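Mandelate racemase/muconate lactonizing enzyme family protein (PDB 3T9P) is a putative enolase-superfamily enzyme of the mandelate racemase/muconate lactonizing type, which probably handles a carboxylate substrate through a metal-stabilised enolate, its own substrate being uncertain. Local coordinates at residues D240-R246 with R271-D275; V204-Y210 with F230-Y236; D77-F81 with L111-R115; L85-Y89 with R101-L107. All blocks are in the same frame, centred on the assembly; numbering follows the deposited sequence.

Contact 1. Residues D240-R246 with R271-D275; sequences DQTAAVR and RGAVD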
loop_
_atom_site.group_PDB
_atom_site.type_symbol
_atom_site.label_atom_id
_atom_site.label_comp_id
_atom_site.label_asym_id
_atom_site.label_seq_id
_atom_site.Cartn_x
_atom_site.Cartn_y
_atom_site.Cartn_z
ATOM N N ASP A 240 4.676 15.958 -9.515
ATOM C CA ASP A 240 4.927 17.129 -10.401
ATOM C C ASP A 240 4.856 18.423 -9.614
ATOM O O ASP A 240 5.539 19.379 -9.961
ATOM C CB ASP A 240 3.903 17.201 -11.531
ATOM C CG ASP A 240 4.170 16.194 -12.619
ATOM O OD1 ASP A 240 5.269 15.635 -12.670
ATOM O OD2 ASP A 240 3.276 15.900 -13.425
ATOM N N GLN A 241 4.051 18.483 -8.574
ATOM C CA GLN A 241 4.034 19.642 -7.721
ATOM C C GLN A 241 5.374 19.819 -6.983
ATOM O O GLN A 241 5.943 20.877 -6.956
ATOM C CB GLN A 241 2.889 19.541 -6.712
ATOM C CG GLN A 241 1.510 19.652 -7.303
ATOM C CD GLN A 241 0.382 19.602 -6.280
ATOM O OE1 GLN A 241 0.574 19.866 -5.149
ATOM N NE2 GLN A 241 -0.786 19.275 -6.716
ATOM N N THR A 242 5.864 18.731 -6.423
ATOM C CA THR A 242 7.117 18.752 -5.705
ATOM C C THR A 242 8.247 19.139 -6.676
ATOM O O THR A 242 9.076 19.912 -6.356
ATOM C CB THR A 242 7.411 17.395 -5.038
ATOM O OG1 THR A 242 6.285 17.008 -4.303
ATOM C CG2 THR A 242 8.617 17.456 -4.114
ATOM N N ALA A 243 8.211 18.600 -7.877
ATOM C CA ALA A 243 9.227 18.893 -8.866
ATOM C C ALA A 243 9.222 20.379 -9.208
ATOM O O ALA A 243 10.227 20.954 -9.354
ATOM C CB ALA A 243 9.036 18.081 -10.063
ATOM N N ALA A 244 8.062 20.973 -9.326
ATOM C CA ALA A 244 7.951 22.449 -9.538
ATOM C C ALA A 244 8.630 23.274 -8.460
ATOM O O ALA A 244 9.319 24.286 -8.768
ATOM C CB ALA A 244 6.445 22.925 -9.716
ATOM N N VAL A 245 8.491 22.851 -7.203
ATOM C CA VAL A 245 9.118 23.523 -6.090
ATOM C C VAL A 245 10.643 23.344 -6.138
ATOM O O VAL A 245 11.377 24.320 -5.863
ATOM C CB VAL A 245 8.575 22.945 -4.684
ATOM C CG1 VAL A 245 9.254 23.605 -3.510
ATOM C CG2 VAL A 245 7.023 23.164 -4.583
ATOM N N ARG A 246 11.090 22.107 -6.329
ATOM C CA ARG A 246 12.494 21.799 -6.481
ATOM C C ARG A 246 13.133 22.612 -7.652
ATOM O O ARG A 246 14.301 23.125 -7.549
ATOM C CB ARG A 246 12.696 20.351 -6.852
ATOM C CG ARG A 246 14.202 19.981 -6.823
ATOM C CD ARG A 246 14.433 18.810 -7.817
ATOM N NE ARG A 246 15.783 18.358 -7.769
ATOM C CZ ARG A 246 16.304 17.468 -8.602
ATOM N NH1 ARG A 246 15.550 16.885 -9.526
ATOM N NH2 ARG A 246 17.586 17.165 -8.517
ATOM N N ARG A 271 10.484 12.044 -12.576
ATOM C CA ARG A 271 9.962 13.371 -12.586
ATOM C C ARG A 271 10.890 14.420 -11.973
ATOM O O ARG A 271 10.563 15.555 -11.980
ATOM C CB ARG A 271 8.629 13.412 -11.882
ATOM C CG ARG A 271 7.564 12.546 -12.472
ATOM C CD ARG A 271 7.276 12.800 -13.932
ATOM N NE ARG A 271 6.085 12.080 -14.368
ATOM C CZ ARG A 271 4.861 12.386 -13.959
ATOM N NH1 ARG A 271 4.698 13.376 -13.118
ATOM N NH2 ARG A 271 3.790 11.736 -14.385
ATOM N N GLY A 272 12.022 13.994 -11.434
ATOM C CA GLY A 272 12.969 14.859 -10.780
ATOM C C GLY A 272 12.350 15.630 -9.642
ATOM O O GLY A 272 12.531 16.790 -9.547
ATOM N N ALA A 273 11.551 14.960 -8.837
ATOM C CA ALA A 273 10.876 15.582 -7.722
ATOM C C ALA A 273 11.753 16.148 -6.583
ATOM O O ALA A 273 11.441 17.146 -6.027
ATOM C CB ALA A 273 9.787 14.708 -7.175
ATOM N N VAL A 274 12.819 15.456 -6.250
ATOM C CA VAL A 274 13.611 15.802 -5.111
ATOM C C VAL A 274 15.114 15.922 -5.354
ATOM O O VAL A 274 15.651 15.262 -6.180
ATOM C CB VAL A 274 13.367 14.782 -4.001
ATOM C CG1 VAL A 274 11.892 14.737 -3.638
ATOM C CG2 VAL A 274 13.817 13.434 -4.440
ATOM N N ASP A 275 15.758 16.766 -4.582
ATOM C CA ASP A 275 17.202 16.802 -4.508
ATOM C C ASP A 275 17.806 15.721 -3.557
ATOM O O ASP A 275 19.009 15.311 -3.694
ATOM C CB ASP A 275 17.563 18.130 -3.935
ATOM C CG ASP A 275 17.203 19.252 -4.847
ATOM O OD1 ASP A 275 17.718 19.262 -5.979
ATOM O OD2 ASP A 275 16.474 20.169 -4.420
HETATM O O HOH W 1 2.509 13.791 -10.434
HETATM O O HOH W 2 12.427 19.595 -10.514
HETATM O O HOH W 3 19.590 17.877 -7.045
#
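In the enolase-type barrel, helix 239-248 lies against the Schellman turn that ends helix 262-270, and R246 reaches over the loop that follows, meeting G272, V274 and D275. Its CG stands anti to the backbone N (chi1 -172°) and the chain runs on extended to NE, which carries the guanidinium across to the loop. There R246 NE donates to D275 OD1 at 2.8 Å in a nearly straight bond. The oxygen lies in the guanidinium plane, but the donor comes down on the carboxylate from above, the two planes being 71° apart. R246 NH2 adds a weak bond to the same oxygen, and a water bridges R246 NH2 and D275 OD1. From another edge R246 NH1 reaches G272 O at 3.0 Å, standing above the carbonyl plane, while V274 O sits over the middle of one guanidinium face, 3.3 Å from R246 CZ. A leucine in its place would probably leave D275 OD1 without its charged mate and G272 O with one donor fewer.

D275 is positioned by strand 252-255, V253 N donating to its OD2. Between the charged ends the backbones close up: A243 CA is 3.9 Å from A273 CA, and T242 CG2 rests 3.4 Å from A273 O, a buried oxygen without a polar partner. At the far end D240 forms a salt bridge with R271, whose very short modelled length is doubtful; R271 also pairs with D270 of the second subunit. This is helix-to-loop packing on the outside of a beta/alpha barrel, beside a Schellman helix end.

Contact 2. Residues V204-Y210 with F230-Y236; sequences VDGNSCY and FEEPCPY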
loop_
_atom_site.group_PDB
_atom_site.type_symbol
_atom_site.label_atom_id
_atom_site.label_comp_id
_atom_site.label_asym_id
_atom_site.label_seq_id
_atom_site.Cartn_x
_atom_site.Cartn_y
_atom_site.Cartn_z
ATOM N N VAL A 204 13.545 22.310 7.529
ATOM C CA VAL A 204 12.117 22.291 7.893
ATOM C C VAL A 204 11.319 21.276 7.078
ATOM O O VAL A 204 11.772 20.876 6.055
ATOM C CB VAL A 204 11.420 23.644 7.899
ATOM C CG1 VAL A 204 12.121 24.628 8.761
ATOM C CG2 VAL A 204 11.206 24.096 6.559
ATOM N N ASP A 205 10.173 20.855 7.613
ATOM C CA ASP A 205 9.312 19.924 6.956
ATOM C C ASP A 205 7.928 20.509 6.878
ATOM O O ASP A 205 7.379 20.967 7.855
ATOM C CB ASP A 205 9.355 18.566 7.690
ATOM C CG ASP A 205 8.691 17.433 6.953
ATOM O OD1 ASP A 205 7.924 17.593 6.023
ATOM O OD2 ASP A 205 8.982 16.343 7.374
ATOM N N GLY A 206 7.405 20.488 5.685
ATOM C CA GLY A 206 6.076 20.931 5.432
ATOM C C GLY A 206 5.026 19.828 5.502
ATOM O O GLY A 206 3.898 20.084 5.347
ATOM N N ASN A 207 5.446 18.600 5.694
ATOM C CA ASN A 207 4.504 17.446 5.695
ATOM C C ASN A 207 3.266 17.583 4.800
ATOM O O ASN A 207 2.139 17.442 5.293
ATOM C CB ASN A 207 4.103 17.093 7.159
ATOM C CG ASN A 207 5.300 16.658 7.952
ATOM O OD1 ASN A 207 5.902 17.460 8.670
ATOM N ND2 ASN A 207 5.682 15.395 7.816
ATOM N N SER A 208 3.500 17.822 3.504
ATOM C CA SER A 208 2.476 17.736 2.474
ATOM C C SER A 208 1.503 18.909 2.475
ATOM O O SER A 208 0.390 18.800 1.932
ATOM C CB SER A 208 1.691 16.375 2.481
ATOM O OG SER A 208 2.466 15.252 2.043
ATOM N N CYS A 209 1.824 19.969 3.194
ATOM C CA CYS A 209 0.869 21.060 3.346
ATOM C C CYS A 209 0.521 21.817 2.038
ATOM O O CYS A 209 -0.665 22.158 1.798
ATOM C CB CYS A 209 1.422 22.099 4.339
ATOM S SG CYS A 209 0.195 23.458 4.790
ATOM N N TYR A 210 1.532 22.188 1.246
ATOM C CA TYR A 210 1.346 23.325 0.333
ATOM C C TYR A 210 1.074 22.998 -1.105
ATOM O O TYR A 210 1.585 22.016 -1.638
ATOM C CB TYR A 210 2.613 24.210 0.335
ATOM C CG TYR A 210 2.934 24.762 1.639
ATOM C CD1 TYR A 210 2.092 25.743 2.205
ATOM C CD2 TYR A 210 4.037 24.357 2.333
ATOM C CE1 TYR A 210 2.392 26.274 3.426
ATOM C CE2 TYR A 210 4.343 24.890 3.591
ATOM C CZ TYR A 210 3.528 25.864 4.117
ATOM O OH TYR A 210 3.804 26.467 5.352
ATOM N N PHE A 230 14.183 21.687 2.571
ATOM C CA PHE A 230 12.731 21.896 2.673
ATOM C C PHE A 230 12.094 20.533 2.358
ATOM O O PHE A 230 12.060 20.083 1.253
ATOM C CB PHE A 230 12.259 22.965 1.678
ATOM C CG PHE A 230 10.830 23.399 1.832
ATOM C CD1 PHE A 230 10.015 22.920 2.871
ATOM C CD2 PHE A 230 10.291 24.320 0.875
ATOM C CE1 PHE A 230 8.648 23.393 2.995
ATOM C CE2 PHE A 230 8.996 24.815 0.977
ATOM C CZ PHE A 230 8.118 24.399 2.046
ATOM N N GLU A 231 11.698 19.841 3.388
ATOM C CA GLU A 231 11.104 18.489 3.229
ATOM C C GLU A 231 9.596 18.494 2.976
ATOM O O GLU A 231 8.863 19.318 3.520
ATOM C CB GLU A 231 11.438 17.743 4.480
ATOM C CG GLU A 231 10.952 16.286 4.524
ATOM C CD GLU A 231 11.741 15.529 5.643
ATOM O OE1 GLU A 231 12.883 16.009 6.060
ATOM O OE2 GLU A 231 11.286 14.409 6.000
ATOM N N GLU A 232 9.185 17.596 2.084
ATOM C CA GLU A 232 7.825 17.300 1.651
ATOM C C GLU A 232 6.979 18.573 1.645
ATOM O O GLU A 232 5.957 18.707 2.364
ATOM C CB GLU A 232 7.205 16.175 2.504
ATOM C CG GLU A 232 5.874 15.654 2.109
ATOM C CD GLU A 232 5.509 14.578 3.092
ATOM O OE1 GLU A 232 6.441 13.748 3.372
ATOM O OE2 GLU A 232 4.353 14.618 3.592
ATOM N N PRO A 233 7.375 19.523 0.779
ATOM C CA PRO A 233 6.645 20.803 0.737
ATOM C C PRO A 233 5.180 20.661 0.163
ATOM O O PRO A 233 4.324 21.387 0.634
ATOM C CB PRO A 233 7.515 21.678 -0.225
ATOM C CG PRO A 233 8.140 20.646 -1.188
ATOM C CD PRO A 233 8.529 19.496 -0.150
ATOM N N CYS A 234 4.938 19.726 -0.775
ATOM C CA CYS A 234 3.675 19.472 -1.399
ATOM C C CYS A 234 3.164 18.063 -0.990
ATOM O O CYS A 234 3.983 17.222 -0.547
ATOM C CB CYS A 234 3.864 19.466 -2.923
ATOM S SG CYS A 234 4.446 21.216 -3.427
ATOM N N PRO A 235 1.828 17.820 -1.175
ATOM C CA PRO A 235 1.363 16.399 -0.982
ATOM C C PRO A 235 2.379 15.455 -1.651
ATOM O O PRO A 235 2.748 15.613 -2.861
ATOM C CB PRO A 235 -0.009 16.376 -1.670
ATOM C CG PRO A 235 -0.560 17.811 -1.424
ATOM C CD PRO A 235 0.743 18.638 -1.779
ATOM N N TYR A 236 2.859 14.471 -0.872
ATOM C CA TYR A 236 3.934 13.629 -1.346
ATOM C C TYR A 236 3.572 12.808 -2.561
ATOM O O TYR A 236 4.494 12.410 -3.335
ATOM C CB TYR A 236 4.498 12.726 -0.213
ATOM C CG TYR A 236 3.570 11.635 0.252
ATOM C CD1 TYR A 236 3.421 10.470 -0.509
ATOM C CD2 TYR A 236 2.808 11.784 1.444
ATOM C CE1 TYR A 236 2.613 9.423 -0.102
ATOM C CE2 TYR A 236 1.981 10.737 1.892
ATOM C CZ TYR A 236 1.903 9.547 1.116
ATOM O OH TYR A 236 1.078 8.509 1.469
HETATM O O HOH W 4 8.106 14.424 5.549
HETATM O O HOH W 5 4.377 13.610 6.027
#
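V204 and D205 pair in parallel with F230 and E231, the strands of a beta-alpha-beta unit in the enolase-type barrel. Here the fit is close: E231 N meets V204 O at 2.9 Å, and G206 N returns a bond to E231 O. Past the strands the loops stay joined, S208 N to E232 O and Y210 N to P233 O. F230 packs against V204 and Y210 on the apolar side, its CZ 4.1 Å from Y210 CD2, with P233 CB over one face of its ring.

The side bearing D205, E231 and E232 is polar and wetter, though still buried, with two ordered waters among its carboxylates. D205 OD2 and E231 OE2 come within 3.3 Å of each other without a bond, while R169 takes D205 and K167 takes E231 in salt bridges. Carboxylates at these strand ends are consistent with the metal ligands of the enolase superfamily. One water lies between D205 OD2 and E232 OE1; another links E232 OE2 to N207 ND2, whose OD1 is held by R169 and R143.

S208 closes the loop end: OG, beside its own backbone N (chi1 -70°), donates to E232 OE2 at 2.5 Å, on the anti side of the carboxylate, and accepts from Y236 N at 3.0 Å.

Contact 3. Residues D77-F81 with L111-R115; sequences DALDF and LWDMR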
loop_
_atom_site.group_PDB
_atom_site.type_symbol
_atom_site.label_atom_id
_atom_site.label_comp_id
_atom_site.label_asym_id
_atom_site.label_seq_id
_atom_site.Cartn_x
_atom_site.Cartn_y
_atom_site.Cartn_z
ATOM N N ASP A 77 16.114 -19.915 3.618
ATOM C CA ASP A 77 17.535 -19.612 3.951
ATOM C C ASP A 77 17.616 -18.396 4.874
ATOM O O ASP A 77 17.276 -17.248 4.440
ATOM C CB ASP A 77 18.286 -19.385 2.602
ATOM C CG ASP A 77 19.776 -19.171 2.759
ATOM O OD1 ASP A 77 20.329 -18.980 3.895
ATOM O OD2 ASP A 77 20.429 -19.182 1.678
ATOM N N ALA A 78 18.091 -18.633 6.115
ATOM C CA ALA A 78 18.239 -17.550 7.121
ATOM C C ALA A 78 19.381 -16.613 6.847
ATOM O O ALA A 78 19.363 -15.476 7.404
ATOM C CB ALA A 78 18.236 -18.042 8.589
ATOM N N LEU A 79 20.290 -16.987 5.906
ATOM C CA LEU A 79 21.492 -16.176 5.700
ATOM C C LEU A 79 21.564 -15.458 4.361
ATOM O O LEU A 79 22.510 -14.708 4.091
ATOM C CB LEU A 79 22.771 -17.084 5.864
ATOM C CG LEU A 79 22.922 -17.689 7.296
ATOM C CD1 LEU A 79 24.156 -18.602 7.203
ATOM C CD2 LEU A 79 23.106 -16.575 8.296
ATOM N N ASP A 80 20.621 -15.727 3.482
ATOM C CA ASP A 80 20.702 -15.116 2.157
ATOM C C ASP A 80 19.242 -14.981 1.801
ATOM O O ASP A 80 18.583 -15.964 1.370
ATOM C CB ASP A 80 21.437 -15.987 1.161
ATOM C CG ASP A 80 21.499 -15.320 -0.237
ATOM O OD1 ASP A 80 21.294 -14.107 -0.326
ATOM O OD2 ASP A 80 21.677 -15.986 -1.251
ATOM N N PHE A 81 18.673 -13.818 2.151
ATOM C CA PHE A 81 17.162 -13.761 2.159
ATOM C C PHE A 81 16.590 -12.644 1.279
ATOM O O PHE A 81 15.385 -12.402 1.288
ATOM C CB PHE A 81 16.683 -13.636 3.631
ATOM C CG PHE A 81 17.101 -12.349 4.322
ATOM C CD1 PHE A 81 16.259 -11.195 4.249
ATOM C CD2 PHE A 81 18.298 -12.267 5.093
ATOM C CE1 PHE A 81 16.582 -10.045 4.887
ATOM C CE2 PHE A 81 18.632 -11.095 5.776
ATOM C CZ PHE A 81 17.772 -9.949 5.679
ATOM N N LEU A 111 16.622 -10.800 10.948
ATOM C CA LEU A 111 17.634 -11.629 10.277
ATOM C C LEU A 111 19.008 -10.940 10.189
ATOM O O LEU A 111 20.050 -11.616 10.256
ATOM C CB LEU A 111 17.134 -12.055 8.896
ATOM C CG LEU A 111 15.968 -13.052 8.884
ATOM C CD1 LEU A 111 15.437 -13.163 7.445
ATOM C CD2 LEU A 111 16.385 -14.453 9.415
ATOM N N TRP A 112 19.055 -9.622 9.955
ATOM C CA TRP A 112 20.383 -8.940 10.015
ATOM C C TRP A 112 20.991 -9.091 11.415
ATOM O O TRP A 112 22.185 -9.261 11.541
ATOM C CB TRP A 112 20.253 -7.431 9.616
ATOM C CG TRP A 112 19.972 -7.279 8.124
ATOM C CD1 TRP A 112 18.781 -6.865 7.506
ATOM C CD2 TRP A 112 20.907 -7.510 7.096
ATOM N NE1 TRP A 112 18.953 -6.814 6.151
ATOM C CE2 TRP A 112 20.240 -7.255 5.859
ATOM C CE3 TRP A 112 22.271 -7.925 7.089
ATOM C CZ2 TRP A 112 20.892 -7.408 4.621
ATOM C CZ3 TRP A 112 22.909 -8.134 5.839
ATOM C CH2 TRP A 112 22.214 -7.867 4.625
ATOM N N ASP A 113 20.195 -8.911 12.450
ATOM C CA ASP A 113 20.712 -8.990 13.832
ATOM C C ASP A 113 21.191 -10.424 14.096
ATOM O O ASP A 113 22.225 -10.624 14.693
ATOM C CB ASP A 113 19.585 -8.669 14.845
ATOM C CG ASP A 113 20.138 -8.525 16.335
ATOM O OD1 ASP A 113 21.068 -7.671 16.543
ATOM O OD2 ASP A 113 19.608 -9.297 17.253
ATOM N N MET A 114 20.435 -11.388 13.628
ATOM C CA MET A 114 20.810 -12.807 13.728
ATOM C C MET A 114 22.165 -13.060 13.098
ATOM O O MET A 114 23.080 -13.612 13.772
ATOM C CB MET A 114 19.685 -13.739 13.171
ATOM C CG MET A 114 19.949 -15.294 13.410
ATOM S SD MET A 114 21.189 -15.922 12.218
ATOM C CE MET A 114 20.251 -15.761 10.680
ATOM N N ARG A 115 22.334 -12.674 11.824
ATOM C CA ARG A 115 23.602 -12.875 11.116
ATOM C C ARG A 115 24.732 -12.088 11.764
ATOM O O ARG A 115 25.811 -12.594 11.922
ATOM C CB ARG A 115 23.458 -12.453 9.641
ATOM C CG ARG A 115 24.711 -12.702 8.830
ATOM C CD ARG A 115 24.421 -12.450 7.375
ATOM N NE ARG A 115 25.704 -12.427 6.707
ATOM C CZ ARG A 115 25.927 -11.894 5.520
ATOM N NH1 ARG A 115 24.950 -11.281 4.846
ATOM N NH2 ARG A 115 27.158 -11.921 5.032
HETATM O O HOH W 6 20.710 -13.025 7.782
HETATM O O HOH W 7 21.810 -11.607 5.530
#
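F81 drives its ring edge into the face of W112, with CZ 3.4 Å from W112 NE1 and the two planes at 66°, an edge-to-face aromatic pair. One flat side of F81 is taken by L111: its CD1 stands over the ring in a CH-pi contact, 3.8 Å from the F81 centroid, and L111 CB comes in beside it at CE2. The F81 ring gets there because CG sits between the backbone N and the carbonyl carbon (chi1 65°), turning it toward helix 98-119. Further along, the M114 chain, bent at chi2 and chi3, curls its CE against A78 CB at 3.7 Å and L79 CD2 at 3.8 Å. An alanine at F81 is likely to open a gap beside L111 CD1 and take the phenyl edge from the W112 face.

Around this core come the positioning elements. H288 meets both rings, edge-to-face with F81. An Asx turn, L79 N to D77 OD1 at 2.8 Å, shapes the loop, and F81 itself is the N-cap residue of helix 82-91. R115 is anchored mainly by E119, though its NH1 shares a water with L79 O, weakly on the carbonyl side.

The direct side-chain packing is apolar or aromatic, and the polar links between the segments run through water: one molecule donates to A78 O and to L111 O, so shape holds loop to helix while water serves the carbonyls.

Contact 4. Residues L85-Y89 with R101-L107; sequences LDLIY and RRAMTGL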
loop_
_atom_site.group_PDB
_atom_site.type_symbol
_atom_site.label_atom_id
_atom_site.label_comp_id
_atom_site.label_asym_id
_atom_site.label_seq_id
_atom_site.Cartn_x
_atom_site.Cartn_y
_atom_site.Cartn_z
ATOM N N LEU A 85 12.277 -12.062 0.321
ATOM C CA LEU A 85 11.407 -10.880 0.537
ATOM C C LEU A 85 10.671 -10.561 -0.776
ATOM O O LEU A 85 9.449 -10.298 -0.744
ATOM C CB LEU A 85 12.255 -9.680 0.973
ATOM C CG LEU A 85 13.151 -9.849 2.207
ATOM C CD1 LEU A 85 13.780 -8.451 2.435
ATOM C CD2 LEU A 85 12.417 -10.170 3.475
ATOM N N ASP A 86 11.356 -10.707 -1.911
ATOM C CA ASP A 86 10.680 -10.644 -3.264
ATOM C C ASP A 86 9.614 -11.722 -3.420
ATOM O O ASP A 86 8.534 -11.395 -3.857
ATOM C CB ASP A 86 11.627 -10.724 -4.463
ATOM C CG ASP A 86 12.667 -9.597 -4.470
ATOM O OD1 ASP A 86 12.258 -8.444 -4.283
ATOM O OD2 ASP A 86 13.870 -9.841 -4.696
ATOM N N LEU A 87 9.897 -12.974 -3.031
ATOM C CA LEU A 87 8.929 -14.056 -3.058
ATOM C C LEU A 87 7.748 -13.793 -2.178
ATOM O O LEU A 87 6.590 -14.109 -2.560
ATOM C CB LEU A 87 9.521 -15.420 -2.687
ATOM C CG LEU A 87 10.471 -15.904 -3.819
ATOM C CD1 LEU A 87 11.308 -17.070 -3.306
ATOM C CD2 LEU A 87 9.715 -16.427 -5.042
ATOM N N ILE A 88 7.998 -13.233 -1.009
ATOM C CA ILE A 88 6.857 -12.874 -0.140
ATOM C C ILE A 88 5.892 -11.943 -0.887
ATOM O O ILE A 88 4.677 -12.151 -0.928
ATOM C CB ILE A 88 7.373 -12.215 1.153
ATOM C CG1 ILE A 88 7.947 -13.396 2.016
ATOM C CG2 ILE A 88 6.193 -11.401 1.866
ATOM C CD1 ILE A 88 8.921 -12.857 3.119
ATOM N N TYR A 89 6.442 -10.880 -1.465
ATOM C CA TYR A 89 5.558 -9.898 -2.190
ATOM C C TYR A 89 4.838 -10.564 -3.369
ATOM O O TYR A 89 3.603 -10.436 -3.501
ATOM C CB TYR A 89 6.354 -8.651 -2.599
ATOM C CG TYR A 89 5.568 -7.679 -3.463
ATOM C CD1 TYR A 89 4.414 -6.999 -2.988
ATOM C CD2 TYR A 89 6.006 -7.416 -4.761
ATOM C CE1 TYR A 89 3.657 -6.136 -3.864
ATOM C CE2 TYR A 89 5.297 -6.515 -5.589
ATOM C CZ TYR A 89 4.135 -5.895 -5.144
ATOM O OH TYR A 89 3.488 -4.994 -5.999
ATOM N N ARG A 101 4.739 -4.041 4.055
ATOM C CA ARG A 101 6.086 -3.560 4.259
ATOM C C ARG A 101 6.469 -3.336 5.738
ATOM O O ARG A 101 7.518 -3.700 6.187
ATOM C CB ARG A 101 6.320 -2.305 3.451
ATOM C CG ARG A 101 6.082 -2.431 1.922
ATOM C CD ARG A 101 6.442 -3.710 1.285
ATOM N NE ARG A 101 6.348 -3.775 -0.176
ATOM C CZ ARG A 101 6.964 -4.669 -0.914
ATOM N NH1 ARG A 101 7.701 -5.544 -0.333
ATOM N NH2 ARG A 101 6.851 -4.692 -2.219
ATOM N N ARG A 102 5.511 -2.793 6.466
ATOM C CA ARG A 102 5.676 -2.504 7.868
ATOM C C ARG A 102 5.954 -3.843 8.564
ATOM O O ARG A 102 6.828 -3.927 9.384
ATOM C CB ARG A 102 4.370 -1.915 8.427
ATOM C CG ARG A 102 4.118 -0.416 8.204
ATOM C CD ARG A 102 2.782 0.048 8.714
ATOM N NE ARG A 102 2.522 1.431 8.396
ATOM C CZ ARG A 102 2.630 2.454 9.229
ATOM N NH1 ARG A 102 2.887 2.267 10.504
ATOM N NH2 ARG A 102 2.443 3.664 8.768
ATOM N N ALA A 103 5.234 -4.871 8.172
ATOM C CA ALA A 103 5.430 -6.195 8.723
ATOM C C ALA A 103 6.752 -6.891 8.291
ATOM O O ALA A 103 7.470 -7.441 9.099
ATOM C CB ALA A 103 4.246 -7.053 8.471
ATOM N N MET A 104 7.020 -6.771 7.004
ATOM C CA MET A 104 8.277 -7.334 6.359
ATOM C C MET A 104 9.528 -6.827 7.048
ATOM O O MET A 104 10.506 -7.553 7.169
ATOM C CB MET A 104 8.291 -6.984 4.863
ATOM C CG MET A 104 9.526 -7.511 4.121
ATOM S SD MET A 104 9.303 -7.234 2.297
ATOM C CE MET A 104 8.155 -8.600 2.050
ATOM N N THR A 105 9.513 -5.576 7.479
ATOM C CA THR A 105 10.646 -4.991 8.181
ATOM C C THR A 105 11.040 -5.854 9.397
ATOM O O THR A 105 12.221 -5.926 9.686
ATOM C CB THR A 105 10.329 -3.541 8.647
ATOM O OG1 THR A 105 10.077 -2.755 7.478
ATOM C CG2 THR A 105 11.393 -2.938 9.515
ATOM N N GLY A 106 10.065 -6.414 10.102
ATOM C CA GLY A 106 10.326 -7.175 11.337
ATOM C C GLY A 106 11.132 -8.441 10.971
ATOM O O GLY A 106 12.111 -8.813 11.667
ATOM N N LEU A 107 10.754 -9.077 9.870
ATOM C CA LEU A 107 11.558 -10.215 9.335
ATOM C C LEU A 107 12.993 -9.799 8.905
ATOM O O LEU A 107 13.981 -10.397 9.318
ATOM C CB LEU A 107 10.864 -10.926 8.143
ATOM C CG LEU A 107 11.657 -12.128 7.457
ATOM C CD1 LEU A 107 11.719 -13.417 8.357
ATOM C CD2 LEU A 107 10.850 -12.564 6.267
HETATM O O HOH W 8 9.365 -7.578 -1.399
#
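Y89 and R101 supply the cation-pi interaction between helices 82-91 and 98-119. The guanidinium lies nearly flat on the tyrosine ring, the planes 29° apart, but off-centre: R101 NH2 is the atom over the face, 3.4 Å from Y89 CD1, while CZ is 4.5 Å from the Y89 ring centroid. A bend at chi2 of the arginine brings the group round, and its NE is tied to E261 in a salt bridge, which helps to fix the rotation of the guanidinium. M104 SD, from the same helix, borders the guanidinium edge in its plane.

The apolar packing gathers L85 and I88 against M104 and L107. M104 sends its side chain out with CG anti to the backbone N (chi1 -180°) and ends tip to tip with I88, whose CG2 is only 3.4 Å from M104 CE, tighter than usual for two carbons. The same methyl reaches L85 O. L107 CD2 fits between I88 CD1, at 3.7 Å, and L85 CD2, at 4.0 Å, and L85 CD2 also touches M104 CG.

Polar contact is by water. One molecule accepts from R101 NH1 at 2.8 Å and gives a weak bond to L85 O, a carbonyl already used by Y89 N within its helix.

The segments run roughly antiparallel at 150°, with axes 11.7 Å apart, so long side chains bridge the distance. Helix 58-73 packs on I88 and L107, strand 25-32 on L107, helix 287-299 on L85 and M104, and W237 of the second subunit meets Y89 edge-to-face.

Contacts 1 and 2 adjoin in the barrel, their centres 11 Å apart; V245 CG2 touches C234 SG at 3.4 Å, so the helix fastened in contact 1 backs the loop of contact 2. Contacts 3 and 4 belong to the N-terminal family region and share helix 98-119, contact 4 nested inside the loop that contact 3 closes, with centres 13 Å apart. Contact 2 carries D205 and E231, two carboxylates placed like metal ligands of the superfamily. The nearest atoms of contacts 2 and 4 are about 9 Å apart; those of contacts 2 and 3 are about 23 Å apart. Across the dimer, Y236 OH of contact 2 bonds to L93 O of the second subunit and, weakly, to Y89 OH of that subunit.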